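Local coordinates for protein indole-3-acetic acid-amido synthetase GH3.15 (Arabidopsis thaliana, PDB 6E1Q) that conjugates glutamine, and possibly cysteine, to the auxin precursor indole-3-butyric acid, using ATP to activate the acyl acid, at residues V383-V395 and Y404-Y416. Numbering follows the deposited sequence.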
# COMPACT_ATOMS: atom_id res chain seq x y z
N VAL A 383 9.01 9.77 -21.89
CA VAL A 383 9.72 9.01 -22.92
C VAL A 383 11.23 9.21 -22.89
O VAL A 383 11.95 8.48 -23.59
CB VAL A 383 9.24 9.37 -24.33
CG1 VAL A 383 7.74 9.10 -24.46
CG2 VAL A 383 9.56 10.82 -24.65
N ASP A 384 11.73 10.18 -22.13
CA ASP A 384 13.16 10.50 -22.07
C ASP A 384 13.85 9.91 -20.86
O ASP A 384 15.03 10.20 -20.62
CB ASP A 384 13.34 12.00 -22.09
CG ASP A 384 12.86 12.60 -23.37
OD1 ASP A 384 13.03 11.92 -24.40
OD2 ASP A 384 12.31 13.72 -23.33
N VAL A 385 13.14 9.10 -20.08
CA VAL A 385 13.73 8.46 -18.92
C VAL A 385 14.86 7.50 -19.34
O VAL A 385 14.87 6.96 -20.45
CB VAL A 385 12.55 7.76 -18.21
CG1 VAL A 385 12.67 6.25 -18.25
CG2 VAL A 385 12.28 8.35 -16.83
N LYS A 386 15.83 7.29 -18.44
CA LYS A 386 17.04 6.50 -18.71
C LYS A 386 16.99 5.18 -17.95
O LYS A 386 16.84 5.18 -16.73
CB LYS A 386 18.31 7.24 -18.29
CG LYS A 386 18.79 8.33 -19.21
CD LYS A 386 20.31 8.33 -19.21
CE LYS A 386 20.87 9.64 -18.70
NZ LYS A 386 21.25 10.55 -19.82
N ILE A 387 17.19 4.06 -18.66
CA ILE A 387 17.07 2.76 -18.00
C ILE A 387 18.16 2.63 -16.94
O ILE A 387 19.33 2.96 -17.18
CB ILE A 387 17.16 1.62 -19.02
CG1 ILE A 387 16.00 1.70 -20.02
CG2 ILE A 387 17.12 0.27 -18.30
CD1 ILE A 387 14.65 1.93 -19.35
N GLY A 388 17.77 2.15 -15.75
CA GLY A 388 18.67 1.97 -14.63
C GLY A 388 18.79 3.14 -13.69
O GLY A 388 19.37 2.98 -12.61
N HIS A 389 18.26 4.31 -14.05
CA HIS A 389 18.30 5.52 -13.24
C HIS A 389 17.04 5.65 -12.37
O HIS A 389 15.96 5.17 -12.73
CB HIS A 389 18.43 6.76 -14.12
CG HIS A 389 19.78 6.93 -14.76
ND1 HIS A 389 20.62 5.88 -15.03
CD2 HIS A 389 20.43 8.05 -15.17
CE1 HIS A 389 21.73 6.33 -15.59
NE2 HIS A 389 21.63 7.64 -15.70
N ASP A 390 17.19 6.35 -11.24
CA ASP A 390 16.13 6.50 -10.24
C ASP A 390 15.42 7.82 -10.46
O ASP A 390 16.06 8.82 -10.79
CB ASP A 390 16.69 6.46 -8.81
CG ASP A 390 17.16 5.06 -8.38
OD1 ASP A 390 16.92 4.09 -9.12
OD2 ASP A 390 17.77 4.93 -7.30
N TYR A 391 14.11 7.83 -10.26
CA TYR A 391 13.33 9.03 -10.53
C TYR A 391 12.19 9.16 -9.52
O TYR A 391 11.65 8.17 -9.04
CB TYR A 391 12.73 8.99 -11.92
CG TYR A 391 13.73 8.99 -13.06
CD1 TYR A 391 14.20 10.19 -13.60
CD2 TYR A 391 14.15 7.80 -13.64
CE1 TYR A 391 15.10 10.19 -14.67
CE2 TYR A 391 15.04 7.78 -14.71
CZ TYR A 391 15.51 8.98 -15.22
OH TYR A 391 16.39 8.95 -16.28
N GLU A 392 11.80 10.41 -9.27
CA GLU A 392 10.58 10.71 -8.54
C GLU A 392 9.53 11.21 -9.52
O GLU A 392 9.79 12.19 -10.24
CB GLU A 392 10.84 11.74 -7.44
CG GLU A 392 9.55 12.21 -6.76
CD GLU A 392 9.75 13.25 -5.66
OE1 GLU A 392 10.85 13.84 -5.55
OE2 GLU A 392 8.78 13.47 -4.91
N PRO A 393 8.34 10.62 -9.59
CA PRO A 393 7.34 11.12 -10.55
C PRO A 393 6.85 12.52 -10.17
O PRO A 393 6.74 12.87 -9.00
CB PRO A 393 6.21 10.09 -10.47
CG PRO A 393 6.83 8.88 -9.82
CD PRO A 393 7.84 9.45 -8.85
N VAL A 394 6.59 13.31 -11.21
CA VAL A 394 6.11 14.68 -11.11
C VAL A 394 4.88 14.74 -12.00
O VAL A 394 5.00 14.67 -13.24
CB VAL A 394 7.19 15.68 -11.55
CG1 VAL A 394 6.66 17.09 -11.53
CG2 VAL A 394 8.43 15.57 -10.65
N VAL A 395 3.69 14.80 -11.40
CA VAL A 395 2.45 14.54 -12.12
C VAL A 395 1.66 15.82 -12.29
O VAL A 395 1.61 16.68 -11.40
CB VAL A 395 1.60 13.45 -11.44
CG1 VAL A 395 2.41 12.16 -11.26
CG2 VAL A 395 1.01 13.95 -10.09
N TYR A 404 3.48 18.05 -9.77
CA TYR A 404 3.37 17.80 -8.35
C TYR A 404 4.21 16.58 -8.00
O TYR A 404 4.11 15.54 -8.66
CB TYR A 404 1.90 17.61 -7.97
CG TYR A 404 1.62 17.07 -6.59
CD1 TYR A 404 1.67 15.70 -6.33
CD2 TYR A 404 1.24 17.93 -5.55
CE1 TYR A 404 1.38 15.19 -5.06
CE2 TYR A 404 0.96 17.43 -4.27
CZ TYR A 404 1.03 16.07 -4.04
OH TYR A 404 0.74 15.55 -2.79
N ARG A 405 5.03 16.72 -6.98
CA ARG A 405 5.95 15.67 -6.60
C ARG A 405 5.23 14.63 -5.75
O ARG A 405 4.64 14.96 -4.72
CB ARG A 405 7.14 16.26 -5.85
CG ARG A 405 8.12 16.95 -6.78
CD ARG A 405 9.14 17.75 -5.99
NE ARG A 405 10.02 16.86 -5.24
CZ ARG A 405 10.89 17.28 -4.33
NH1 ARG A 405 10.99 18.58 -4.06
NH2 ARG A 405 11.65 16.40 -3.69
N VAL A 406 5.28 13.39 -6.20
CA VAL A 406 4.50 12.31 -5.62
C VAL A 406 5.19 11.71 -4.40
O VAL A 406 4.51 11.14 -3.53
CB VAL A 406 4.23 11.30 -6.76
CG1 VAL A 406 4.06 9.91 -6.25
CG2 VAL A 406 3.01 11.76 -7.55
N GLY A 407 6.50 11.85 -4.29
CA GLY A 407 7.21 11.39 -3.10
C GLY A 407 7.64 9.94 -3.14
O GLY A 407 8.12 9.43 -2.12
N ASP A 408 7.44 9.24 -4.25
CA ASP A 408 8.01 7.92 -4.48
C ASP A 408 9.27 8.04 -5.31
O ASP A 408 9.46 9.02 -6.03
CB ASP A 408 7.03 7.00 -5.21
CG ASP A 408 5.75 6.77 -4.46
OD1 ASP A 408 5.77 6.78 -3.21
OD2 ASP A 408 4.71 6.58 -5.14
N VAL A 409 10.12 7.03 -5.21
CA VAL A 409 11.29 6.87 -6.06
C VAL A 409 11.11 5.58 -6.85
O VAL A 409 10.86 4.51 -6.27
CB VAL A 409 12.60 6.85 -5.25
CG1 VAL A 409 13.81 6.48 -6.16
CG2 VAL A 409 12.82 8.20 -4.56
N LEU A 410 11.17 5.69 -8.16
CA LEU A 410 11.04 4.57 -9.08
C LEU A 410 12.34 4.38 -9.85
O LEU A 410 13.02 5.37 -10.17
CB LEU A 410 9.90 4.82 -10.05
CG LEU A 410 8.55 5.17 -9.43
CD1 LEU A 410 7.53 5.43 -10.52
CD2 LEU A 410 8.09 4.05 -8.51
N ARG A 411 12.68 3.14 -10.17
CA ARG A 411 13.79 2.87 -11.08
C ARG A 411 13.23 2.43 -12.43
O ARG A 411 12.44 1.48 -12.49
CB ARG A 411 14.75 1.81 -10.54
CG ARG A 411 16.10 1.72 -11.35
CD ARG A 411 17.11 0.73 -10.78
NE ARG A 411 16.59 -0.64 -10.79
CZ ARG A 411 16.09 -1.27 -9.72
NH1 ARG A 411 16.06 -0.66 -8.54
NH2 ARG A 411 15.62 -2.50 -9.84
N ALA A 412 13.64 3.12 -13.49
CA ALA A 412 13.25 2.74 -14.84
C ALA A 412 13.93 1.42 -15.23
O ALA A 412 15.16 1.32 -15.18
CB ALA A 412 13.63 3.85 -15.81
N THR A 413 13.15 0.41 -15.61
CA THR A 413 13.73 -0.90 -15.89
C THR A 413 13.60 -1.35 -17.34
O THR A 413 14.24 -2.34 -17.70
CB THR A 413 13.10 -1.98 -15.00
OG1 THR A 413 11.67 -1.79 -14.96
CG2 THR A 413 13.64 -1.88 -13.57
N GLY A 414 12.83 -0.65 -18.17
CA GLY A 414 12.64 -1.08 -19.54
C GLY A 414 11.42 -0.41 -20.16
O GLY A 414 10.91 0.58 -19.64
N PHE A 415 10.98 -0.98 -21.28
CA PHE A 415 9.89 -0.43 -22.07
C PHE A 415 8.90 -1.53 -22.43
O PHE A 415 9.31 -2.61 -22.89
CB PHE A 415 10.43 0.20 -23.36
CG PHE A 415 11.41 1.32 -23.13
CD1 PHE A 415 10.97 2.56 -22.71
CD2 PHE A 415 12.77 1.12 -23.35
CE1 PHE A 415 11.87 3.60 -22.51
CE2 PHE A 415 13.67 2.16 -23.17
CZ PHE A 415 13.22 3.40 -22.75
N TYR A 416 7.62 -1.28 -22.19
CA TYR A 416 6.53 -2.09 -22.74
C TYR A 416 6.03 -1.34 -23.96
O TYR A 416 5.45 -0.26 -23.84
CB TYR A 416 5.41 -2.30 -21.71
CG TYR A 416 4.33 -3.24 -22.22
CD1 TYR A 416 4.43 -4.62 -22.04
CD2 TYR A 416 3.23 -2.76 -22.93
CE1 TYR A 416 3.46 -5.49 -22.53
CE2 TYR A 416 2.25 -3.61 -23.42
CZ TYR A 416 2.37 -4.97 -23.22
OH TYR A 416 1.42 -5.83 -23.72
O HOH W 1 17.31 1.26 -7.54
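With CG trans to its own backbone N (chi1 173°) and the chain extended beyond, Glu392 reaches Arg405, whose side chain bends at chi3 (68°) to present its NE side. The two lie in the antiparallel hairpin of strands 390-396 and 404-416, within the GH3 central domain. In this salt bridge two nitrogens of Arg405, approaching side-on, grip one oxygen: NE lies 3.1 Å from Glu392 OE1 and meets it from above the carboxylate plane, whereas NH2, 3.3 Å from Glu392 OE1, is received on that oxygen's syn lone pair. OE1 stays near the guanidinium plane although the two flat groups are turned 74° apart. The other oxygen, Glu392 OE2, accepts a weak bond from Gly407 N at 2.9 Å, in the loop where the register shifts by two residues between Tyr391-Leu410 and Val394-Arg405. With an alanine here in place of Glu392, the Arg405 guanidinium would probably lose this carboxylate and be free to turn, and the Gly407 N-H would lose this acceptor.

On one side of the shift Tyr391 and Leu410 exchange a pair of backbone hydrogen bonds, N to O 2.7 Å in both directions, and on the other Val395 and Tyr404 do the same. Pro393 CG packs on Leu410 CD1 at 3.6 Å, both side chains also touching Tyr326 of the ATP site. ATP-binding Asp408, which opens strand 408-416, hydrogen-bonds Tyr326 and salt-bridges Arg427. At the far end, Ile387 CD1 sits over one face of the Phe415 ring, 4.3 Å from its centroid.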